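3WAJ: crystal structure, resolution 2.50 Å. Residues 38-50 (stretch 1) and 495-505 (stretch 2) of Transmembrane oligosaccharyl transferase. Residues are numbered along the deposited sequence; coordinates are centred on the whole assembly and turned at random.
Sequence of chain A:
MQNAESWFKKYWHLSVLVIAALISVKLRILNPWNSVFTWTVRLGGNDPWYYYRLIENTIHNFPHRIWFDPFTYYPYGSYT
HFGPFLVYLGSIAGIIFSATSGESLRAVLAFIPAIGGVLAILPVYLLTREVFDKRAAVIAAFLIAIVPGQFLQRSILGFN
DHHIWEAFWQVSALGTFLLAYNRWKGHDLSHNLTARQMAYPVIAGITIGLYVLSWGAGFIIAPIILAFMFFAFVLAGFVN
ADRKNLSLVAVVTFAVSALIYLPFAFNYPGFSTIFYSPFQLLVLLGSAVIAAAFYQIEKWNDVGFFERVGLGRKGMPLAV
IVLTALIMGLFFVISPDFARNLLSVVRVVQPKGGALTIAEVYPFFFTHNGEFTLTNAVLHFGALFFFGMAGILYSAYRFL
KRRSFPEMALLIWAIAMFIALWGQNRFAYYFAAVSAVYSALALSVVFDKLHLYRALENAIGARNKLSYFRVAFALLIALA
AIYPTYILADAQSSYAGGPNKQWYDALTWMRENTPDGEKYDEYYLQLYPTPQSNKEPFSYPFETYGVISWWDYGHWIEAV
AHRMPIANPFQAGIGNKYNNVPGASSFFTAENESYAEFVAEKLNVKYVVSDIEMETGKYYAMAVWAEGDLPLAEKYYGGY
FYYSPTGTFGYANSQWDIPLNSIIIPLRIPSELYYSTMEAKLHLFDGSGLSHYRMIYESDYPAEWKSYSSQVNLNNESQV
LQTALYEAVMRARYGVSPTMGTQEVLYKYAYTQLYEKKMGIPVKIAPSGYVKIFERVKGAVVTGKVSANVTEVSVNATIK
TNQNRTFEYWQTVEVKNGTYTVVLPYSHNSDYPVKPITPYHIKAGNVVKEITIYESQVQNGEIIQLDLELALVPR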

ATOM      1  N   THR A  38      -9.408  18.880  -2.748  1.00 45.19           N
ATOM      2  CA  THR A  38      -8.440  19.969  -2.694  1.00 45.37           C
ATOM      3  C   THR A  38      -8.103  20.409  -4.098  1.00 45.83           C
ATOM      4  O   THR A  38      -8.977  20.480  -4.969  1.00 48.30           O
ATOM      5  N   TRP A  39      -6.814  20.662  -4.318  1.00 40.43           N
ATOM      6  CA  TRP A  39      -6.326  21.148  -5.602  1.00 41.10           C
ATOM      7  C   TRP A  39      -6.676  20.187  -6.743  1.00 38.12           C
ATOM      8  O   TRP A  39      -6.699  20.590  -7.897  1.00 42.24           O
ATOM      9  N   THR A  40      -6.948  18.926  -6.407  1.00 32.54           N
ATOM     10  CA  THR A  40      -7.535  17.968  -7.345  1.00 38.82           C
ATOM     11  C   THR A  40      -8.453  17.077  -6.518  1.00 37.74           C
ATOM     12  O   THR A  40      -8.535  17.258  -5.303  1.00 38.88           O
ATOM     13  N   VAL A  41      -9.151  16.123  -7.133  1.00 38.16           N
ATOM     14  CA  VAL A  41      -9.841  15.146  -6.293  1.00 33.48           C
ATOM     15  C   VAL A  41      -8.864  14.022  -6.053  1.00 38.89           C
ATOM     16  O   VAL A  41      -8.356  13.383  -6.980  1.00 40.26           O
ATOM     17  N   ARG A  42      -8.595  13.809  -4.779  1.00 40.33           N
ATOM     18  CA  ARG A  42      -7.369  13.176  -4.351  1.00 41.08           C
ATOM     19  C   ARG A  42      -7.707  11.914  -3.576  1.00 39.76           C
ATOM     20  O   ARG A  42      -8.084  11.978  -2.412  1.00 41.36           O
ATOM     21  N   LEU A  43      -7.599  10.773  -4.256  1.00 40.88           N
ATOM     22  CA  LEU A  43      -7.864   9.463  -3.670  1.00 40.94           C
ATOM     23  C   LEU A  43      -6.744   9.156  -2.684  1.00 33.73           C
ATOM     24  O   LEU A  43      -5.641   9.672  -2.823  1.00 34.24           O
ATOM     25  N   GLY A  44      -7.021   8.316  -1.694  1.00 30.97           N
ATOM     26  CA  GLY A  44      -6.038   8.020  -0.671  1.00 33.46           C
ATOM     27  C   GLY A  44      -4.964   7.042  -1.109  1.00 38.20           C
ATOM     28  O   GLY A  44      -5.107   6.358  -2.139  1.00 38.74           O
ATOM     29  N   GLY A  45      -3.888   6.987  -0.317  1.00 35.21           N
ATOM     30  CA  GLY A  45      -2.858   5.962  -0.420  1.00 28.16           C
ATOM     31  C   GLY A  45      -2.340   5.649  -1.815  1.00 35.92           C
ATOM     32  O   GLY A  45      -2.126   6.554  -2.630  1.00 34.72           O
ATOM     33  N   ASN A  46      -2.118   4.363  -2.087  1.00 35.22           N
ATOM     34  CA  ASN A  46      -1.679   3.941  -3.404  1.00 35.02           C
ATOM     35  C   ASN A  46      -2.736   3.075  -4.089  1.00 34.65           C
ATOM     36  O   ASN A  46      -3.088   3.303  -5.244  1.00 35.66           O
ATOM     37  N   ASP A  47      -3.216   2.064  -3.379  1.00 37.68           N
ATOM     38  CA  ASP A  47      -4.145   1.102  -3.972  1.00 42.05           C
ATOM     39  C   ASP A  47      -5.461   1.667  -4.552  1.00 37.31           C
ATOM     40  O   ASP A  47      -5.921   1.183  -5.592  1.00 33.80           O
ATOM     41  N   PRO A  48      -6.054   2.695  -3.908  1.00 32.92           N
ATOM     42  CA  PRO A  48      -7.224   3.298  -4.565  1.00 35.99           C
ATOM     43  C   PRO A  48      -6.900   3.868  -5.946  1.00 37.57           C
ATOM     44  O   PRO A  48      -7.781   3.889  -6.803  1.00 39.74           O
ATOM     45  N   TRP A  49      -5.674   4.326  -6.171  1.00 36.11           N
ATOM     46  CA  TRP A  49      -5.320   4.779  -7.514  1.00 35.79           C
ATOM     47  C   TRP A  49      -5.331   3.642  -8.539  1.00 34.77           C
ATOM     48  O   TRP A  49      -5.620   3.860  -9.717  1.00 36.05           O
ATOM     49  N   TYR A  50      -5.021   2.430  -8.093  1.00 25.71           N
ATOM     50  CA  TYR A  50      -5.008   1.299  -9.008  1.00 26.22           C
ATOM     51  C   TYR A  50      -6.426   0.795  -9.297  1.00 32.93           C
ATOM     52  O   TYR A  50      -6.723   0.407 -10.433  1.00 37.91           O
ATOM     53  N   TYR A 495      -7.918  13.602   8.709  1.00110.02           N
ATOM     54  CA  TYR A 495      -6.851  13.668   7.712  1.00115.83           C
ATOM     55  C   TYR A 495      -6.985  12.556   6.674  1.00 95.05           C
ATOM     56  O   TYR A 495      -7.306  11.420   7.012  1.00 95.33           O
ATOM     57  N   ALA A 496      -6.741  12.881   5.409  1.00 80.16           N
ATOM     58  CA  ALA A 496      -6.714  11.865   4.363  1.00 67.20           C
ATOM     59  C   ALA A 496      -5.369  11.866   3.645  1.00 59.79           C
ATOM     60  O   ALA A 496      -4.733  12.911   3.489  1.00 58.86           O
ATOM     61  N   GLY A 497      -4.937  10.691   3.202  1.00 52.72           N
ATOM     62  CA  GLY A 497      -3.658  10.566   2.532  1.00 44.07           C
ATOM     63  C   GLY A 497      -3.763  10.647   1.021  1.00 43.57           C
ATOM     64  O   GLY A 497      -4.728  11.200   0.484  1.00 46.22           O
ATOM     65  N   GLY A 498      -2.768  10.093   0.333  1.00 36.11           N
ATOM     66  CA  GLY A 498      -2.673  10.213  -1.112  1.00 29.91           C
ATOM     67  C   GLY A 498      -1.455  11.046  -1.468  1.00 34.61           C
ATOM     68  O   GLY A 498      -0.784  11.567  -0.575  1.00 37.83           O
ATOM     69  N   PRO A 499      -1.177  11.199  -2.772  1.00 30.42           N
ATOM     70  CA  PRO A 499      -0.026  11.992  -3.230  1.00 34.64           C
ATOM     71  C   PRO A 499      -0.109  13.452  -2.751  1.00 40.57           C
ATOM     72  O   PRO A 499      -1.207  13.998  -2.604  1.00 39.31           O
ATOM     73  N   ASN A 500       1.036  14.074  -2.478  1.00 35.44           N
ATOM     74  CA  ASN A 500       1.033  15.502  -2.199  1.00 29.13           C
ATOM     75  C   ASN A 500       1.019  16.265  -3.536  1.00 36.73           C
ATOM     76  O   ASN A 500       1.145  15.657  -4.612  1.00 40.28           O
ATOM     77  N   LYS A 501       0.860  17.580  -3.479  1.00 34.87           N
ATOM     78  CA  LYS A 501       0.709  18.377  -4.687  1.00 34.53           C
ATOM     79  C   LYS A 501       1.950  18.353  -5.582  1.00 37.48           C
ATOM     80  O   LYS A 501       1.835  18.361  -6.822  1.00 32.54           O
ATOM     81  N   GLN A 502       3.126  18.298  -4.961  1.00 36.48           N
ATOM     82  CA  GLN A 502       4.373  18.215  -5.717  1.00 32.80           C
ATOM     83  C   GLN A 502       4.398  16.982  -6.616  1.00 36.30           C
ATOM     84  O   GLN A 502       4.678  17.084  -7.817  1.00 35.39           O
ATOM     85  N   TRP A 503       4.101  15.827  -6.023  1.00 28.14           N
ATOM     86  CA  TRP A 503       4.014  14.560  -6.758  1.00 32.70           C
ATOM     87  C   TRP A 503       2.916  14.557  -7.811  1.00 33.61           C
ATOM     88  O   TRP A 503       3.136  14.162  -8.955  1.00 35.63           O
ATOM     89  N   TYR A 504       1.721  14.979  -7.427  1.00 31.18           N
ATOM     90  CA  TYR A 504       0.617  14.948  -8.378  1.00 32.17           C
ATOM     91  C   TYR A 504       0.924  15.834  -9.576  1.00 34.39           C
ATOM     92  O   TYR A 504       0.662  15.442 -10.719  1.00 38.63           O
ATOM     93  N   ASP A 505       1.493  17.016  -9.332  1.00 34.44           N
ATOM     94  CA  ASP A 505       1.818  17.926 -10.447  1.00 34.88           C
ATOM     95  C   ASP A 505       2.956  17.391 -11.300  1.00 34.69           C
ATOM     96  O   ASP A 505       2.937  17.522 -12.524  1.00 40.07           O
TER

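Arg-42 supplies three direct hydrogen bonds between the stretches. Its CA-to-CB bond points sideways, but chi1, chi2 and chi3 are all t, and this extended chain carries the guanidinium to three backbone carbonyls. Arg-42 NE donates to Pro-499 O (2.8 Å, 167° at the hydrogen), NH1 to Ala-496 O (3.0 Å, 151°) and NH2 to Gly-498 O (2.8 Å, 133°). Gly-497 O lies over the guanidinium face, 3.2 Å from Arg-42 NH1, where the angle is too poor for a bond; water 1 satisfies it instead, donating to Gly-497 O (2.8 Å) and to Arg-42 O (2.7 Å).

Leu-43 O accepts from Trp-49 NE1 within its own stretch (3.0 Å, 132°) and also meets Gly-498 CA at 3.5 Å in a CA-H...O contact. A CB on Gly-498 would fall 2.3 Å from Leu-43 O, a clash.

The remaining contacts are largely apolar. Trp-39, Thr-40 (t), Trp-49 (m) and Tyr-504 (t) all point toward the opposite stretch. Lys-501 CD sits 3.7 Å from the centroid of the Trp-39 five-membered ring, 15° off its normal, while Thr-40 CG2 lies 4.0 Å from the Tyr-504 ring centroid, 10° off normal. Trp-49 CZ2 packs against Pro-499 CD at 3.6 Å. Asn-500 (p) points away, its OD1 capping the helix by accepting from Trp-503 N (2.9 Å, 170°).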

ATOM      1  CB  THR A  38      -7.116  19.528  -2.091  1.00 47.55           C
ATOM      2  OG1 THR A  38      -7.260  18.242  -1.476  1.00 59.69           O
ATOM      3  CG2 THR A  38      -6.597  20.548  -1.094  1.00 42.96           C
ATOM      4  CB  TRP A  39      -4.816  21.418  -5.534  1.00 41.66           C
ATOM      5  CG  TRP A  39      -4.117  20.547  -4.537  1.00 44.76           C
ATOM      6  CD1 TRP A  39      -3.846  20.845  -3.230  1.00 42.51           C
ATOM      7  CD2 TRP A  39      -3.605  19.225  -4.765  1.00 38.39           C
ATOM      8  NE1 TRP A  39      -3.190  19.790  -2.633  1.00 43.03           N
ATOM      9  CE2 TRP A  39      -3.028  18.783  -3.552  1.00 39.61           C
ATOM     10  CE3 TRP A  39      -3.577  18.375  -5.877  1.00 29.55           C
ATOM     11  CZ2 TRP A  39      -2.435  17.514  -3.415  1.00 42.06           C
ATOM     12  CZ3 TRP A  39      -2.982  17.133  -5.751  1.00 34.59           C
ATOM     13  CH2 TRP A  39      -2.428  16.703  -4.523  1.00 36.99           C
ATOM     14  CB  THR A  40      -6.449  17.100  -8.012  1.00 38.68           C
ATOM     15  OG1 THR A  40      -6.964  16.490  -9.200  1.00 43.56           O
ATOM     16  CG2 THR A  40      -5.982  16.005  -7.055  1.00 29.91           C
ATOM     17  CB  VAL A  41     -11.244  14.680  -6.799  1.00 50.13           C
ATOM     18  CG1 VAL A  41     -11.323  14.718  -8.273  1.00 54.24           C
ATOM     19  CG2 VAL A  41     -11.604  13.272  -6.247  1.00 37.06           C
ATOM     20  CB  ARG A  42      -6.604  14.190  -3.494  1.00 38.41           C
ATOM     21  CG  ARG A  42      -5.412  13.675  -2.770  1.00 38.75           C
ATOM     22  CD  ARG A  42      -4.788  14.778  -1.928  1.00 36.18           C
ATOM     23  NE  ARG A  42      -3.612  14.255  -1.245  1.00 38.61           N
ATOM     24  CZ  ARG A  42      -3.548  14.040   0.057  1.00 48.87           C
ATOM     25  NH1 ARG A  42      -4.591  14.348   0.823  1.00 47.82           N
ATOM     26  NH2 ARG A  42      -2.442  13.533   0.587  1.00 51.14           N
ATOM     27  CB  LEU A  43      -7.929   8.375  -4.769  1.00 44.92           C
ATOM     28  CG  LEU A  43      -9.020   8.510  -5.841  1.00 43.54           C
ATOM     29  CD1 LEU A  43      -8.883   7.440  -6.937  1.00 36.23           C
ATOM     30  CD2 LEU A  43     -10.408   8.449  -5.219  1.00 41.99           C
ATOM     31  CB  ASN A  46      -0.381   3.141  -3.307  1.00 33.98           C
ATOM     32  CG  ASN A  46       0.677   3.833  -2.489  1.00 35.98           C
ATOM     33  OD1 ASN A  46       0.938   5.029  -2.662  1.00 40.25           O
ATOM     34  ND2 ASN A  46       1.320   3.074  -1.600  1.00 35.43           N
ATOM     35  CB  ASP A  47      -4.405  -0.063  -3.006  1.00 41.82           C
ATOM     36  CG  ASP A  47      -3.167  -0.917  -2.789  1.00 43.24           C
ATOM     37  OD1 ASP A  47      -2.269  -0.901  -3.677  1.00 37.06           O
ATOM     38  OD2 ASP A  47      -3.097  -1.604  -1.738  1.00 43.40           O
ATOM     39  CB  PRO A  48      -7.636   4.416  -3.598  1.00 33.96           C
ATOM     40  CG  PRO A  48      -7.147   3.931  -2.246  1.00 36.92           C
ATOM     41  CD  PRO A  48      -5.831   3.249  -2.558  1.00 29.75           C
ATOM     42  CB  TRP A  49      -3.983   5.520  -7.507  1.00 28.93           C
ATOM     43  CG  TRP A  49      -4.103   6.794  -6.720  1.00 33.35           C
ATOM     44  CD1 TRP A  49      -3.988   6.931  -5.364  1.00 27.31           C
ATOM     45  CD2 TRP A  49      -4.425   8.106  -7.232  1.00 30.88           C
ATOM     46  NE1 TRP A  49      -4.200   8.246  -5.004  1.00 30.50           N
ATOM     47  CE2 TRP A  49      -4.471   8.986  -6.129  1.00 31.18           C
ATOM     48  CE3 TRP A  49      -4.682   8.611  -8.505  1.00 31.31           C
ATOM     49  CZ2 TRP A  49      -4.748  10.358  -6.265  1.00 30.38           C
ATOM     50  CZ3 TRP A  49      -4.955   9.985  -8.645  1.00 35.35           C
ATOM     51  CH2 TRP A  49      -4.983  10.837  -7.528  1.00 32.25           C
ATOM     52  CB  TYR A  50      -4.107   0.161  -8.494  1.00 21.96           C
ATOM     53  CG  TYR A  50      -3.817  -0.824  -9.585  1.00 27.38           C
ATOM     54  CD1 TYR A  50      -2.934  -0.496 -10.615  1.00 31.44           C
ATOM     55  CD2 TYR A  50      -4.449  -2.063  -9.626  1.00 27.03           C
ATOM     56  CE1 TYR A  50      -2.652  -1.381 -11.651  1.00 29.01           C
ATOM     57  CE2 TYR A  50      -4.170  -2.979 -10.663  1.00 27.68           C
ATOM     58  CZ  TYR A  50      -3.271  -2.620 -11.672  1.00 28.08           C
ATOM     59  OH  TYR A  50      -2.993  -3.483 -12.704  1.00 29.50           O
ATOM     60  CB  TYR A 495      -5.465  13.604   8.377  1.00144.18           C
ATOM     61  CG  TYR A 495      -5.127  12.273   9.046  1.00167.40           C
ATOM     62  CD1 TYR A 495      -5.635  11.953  10.311  1.00178.15           C
ATOM     63  CD2 TYR A 495      -4.282  11.346   8.426  1.00174.20           C
ATOM     64  CE1 TYR A 495      -5.325  10.738  10.935  1.00183.28           C
ATOM     65  CE2 TYR A 495      -3.964  10.126   9.043  1.00179.94           C
ATOM     66  CZ  TYR A 495      -4.491   9.828  10.299  1.00183.37           C
ATOM     67  OH  TYR A 495      -4.189   8.627  10.921  1.00182.83           O
ATOM     68  CB  ALA A 496      -7.854  12.067   3.374  1.00 64.82           C
ATOM     69  CB  PRO A 499      -0.167  11.949  -4.760  1.00 31.09           C
ATOM     70  CG  PRO A 499      -1.655  11.803  -4.982  1.00 30.14           C
ATOM     71  CD  PRO A 499      -2.077  10.841  -3.884  1.00 29.85           C
ATOM     72  CB  ASN A 500       2.201  15.913  -1.279  1.00 25.02           C
ATOM     73  CG  ASN A 500       3.605  15.676  -1.900  1.00 30.81           C
ATOM     74  OD1 ASN A 500       3.766  15.524  -3.115  1.00 36.25           O
ATOM     75  ND2 ASN A 500       4.631  15.690  -1.043  1.00 27.40           N
ATOM     76  CB  LYS A 501       0.296  19.806  -4.326  1.00 31.90           C
ATOM     77  CG  LYS A 501       0.188  20.735  -5.526  1.00 39.60           C
ATOM     78  CD  LYS A 501      -0.878  21.824  -5.291  1.00 52.27           C
ATOM     79  CE  LYS A 501      -0.863  22.853  -6.414  1.00 55.86           C
ATOM     80  NZ  LYS A 501       0.438  23.554  -6.440  1.00 58.83           N
ATOM     81  CB  GLN A 502       5.584  18.220  -4.782  1.00 28.45           C
ATOM     82  CG  GLN A 502       5.787  19.529  -4.042  1.00 30.27           C
ATOM     83  CD  GLN A 502       5.304  19.453  -2.619  1.00 36.28           C
ATOM     84  OE1 GLN A 502       4.337  18.748  -2.322  1.00 41.97           O
ATOM     85  NE2 GLN A 502       5.995  20.152  -1.714  1.00 34.13           N
ATOM     86  CB  TRP A 503       3.729  13.420  -5.796  1.00 27.75           C
ATOM     87  CG  TRP A 503       4.912  12.593  -5.409  1.00 27.69           C
ATOM     88  CD1 TRP A 503       5.536  12.564  -4.184  1.00 26.99           C
ATOM     89  CD2 TRP A 503       5.598  11.635  -6.233  1.00 26.34           C
ATOM     90  NE1 TRP A 503       6.567  11.649  -4.201  1.00 29.46           N
ATOM     91  CE2 TRP A 503       6.622  11.060  -5.442  1.00 22.53           C
ATOM     92  CE3 TRP A 503       5.436  11.202  -7.561  1.00 27.52           C
ATOM     93  CZ2 TRP A 503       7.491  10.091  -5.937  1.00 26.56           C
ATOM     94  CZ3 TRP A 503       6.283  10.232  -8.055  1.00 19.86           C
ATOM     95  CH2 TRP A 503       7.310   9.684  -7.247  1.00 26.54           C
ATOM     96  CB  TYR A 504      -0.721  15.332  -7.730  1.00 32.46           C
ATOM     97  CG  TYR A 504      -1.892  15.216  -8.681  1.00 36.61           C
ATOM     98  CD1 TYR A 504      -2.614  14.028  -8.790  1.00 27.90           C
ATOM     99  CD2 TYR A 504      -2.273  16.301  -9.478  1.00 37.35           C
ATOM    100  CE1 TYR A 504      -3.687  13.919  -9.675  1.00 37.97           C
ATOM    101  CE2 TYR A 504      -3.343  16.206 -10.368  1.00 38.33           C
ATOM    102  CZ  TYR A 504      -4.045  15.020 -10.462  1.00 46.22           C
ATOM    103  OH  TYR A 504      -5.095  14.953 -11.338  1.00 45.98           O
ATOM    104  CB  ASP A 505       2.147  19.340  -9.949  1.00 35.55           C
ATOM    105  CG  ASP A 505       0.918  20.095  -9.492  1.00 39.46           C
ATOM    106  OD1 ASP A 505      -0.194  19.603  -9.768  1.00 38.47           O
ATOM    107  OD2 ASP A 505       1.064  21.174  -8.863  1.00 42.06           O
TER
HETATM  108  O   HOH W   1      -7.455  11.241   0.080  1.00 30.86           O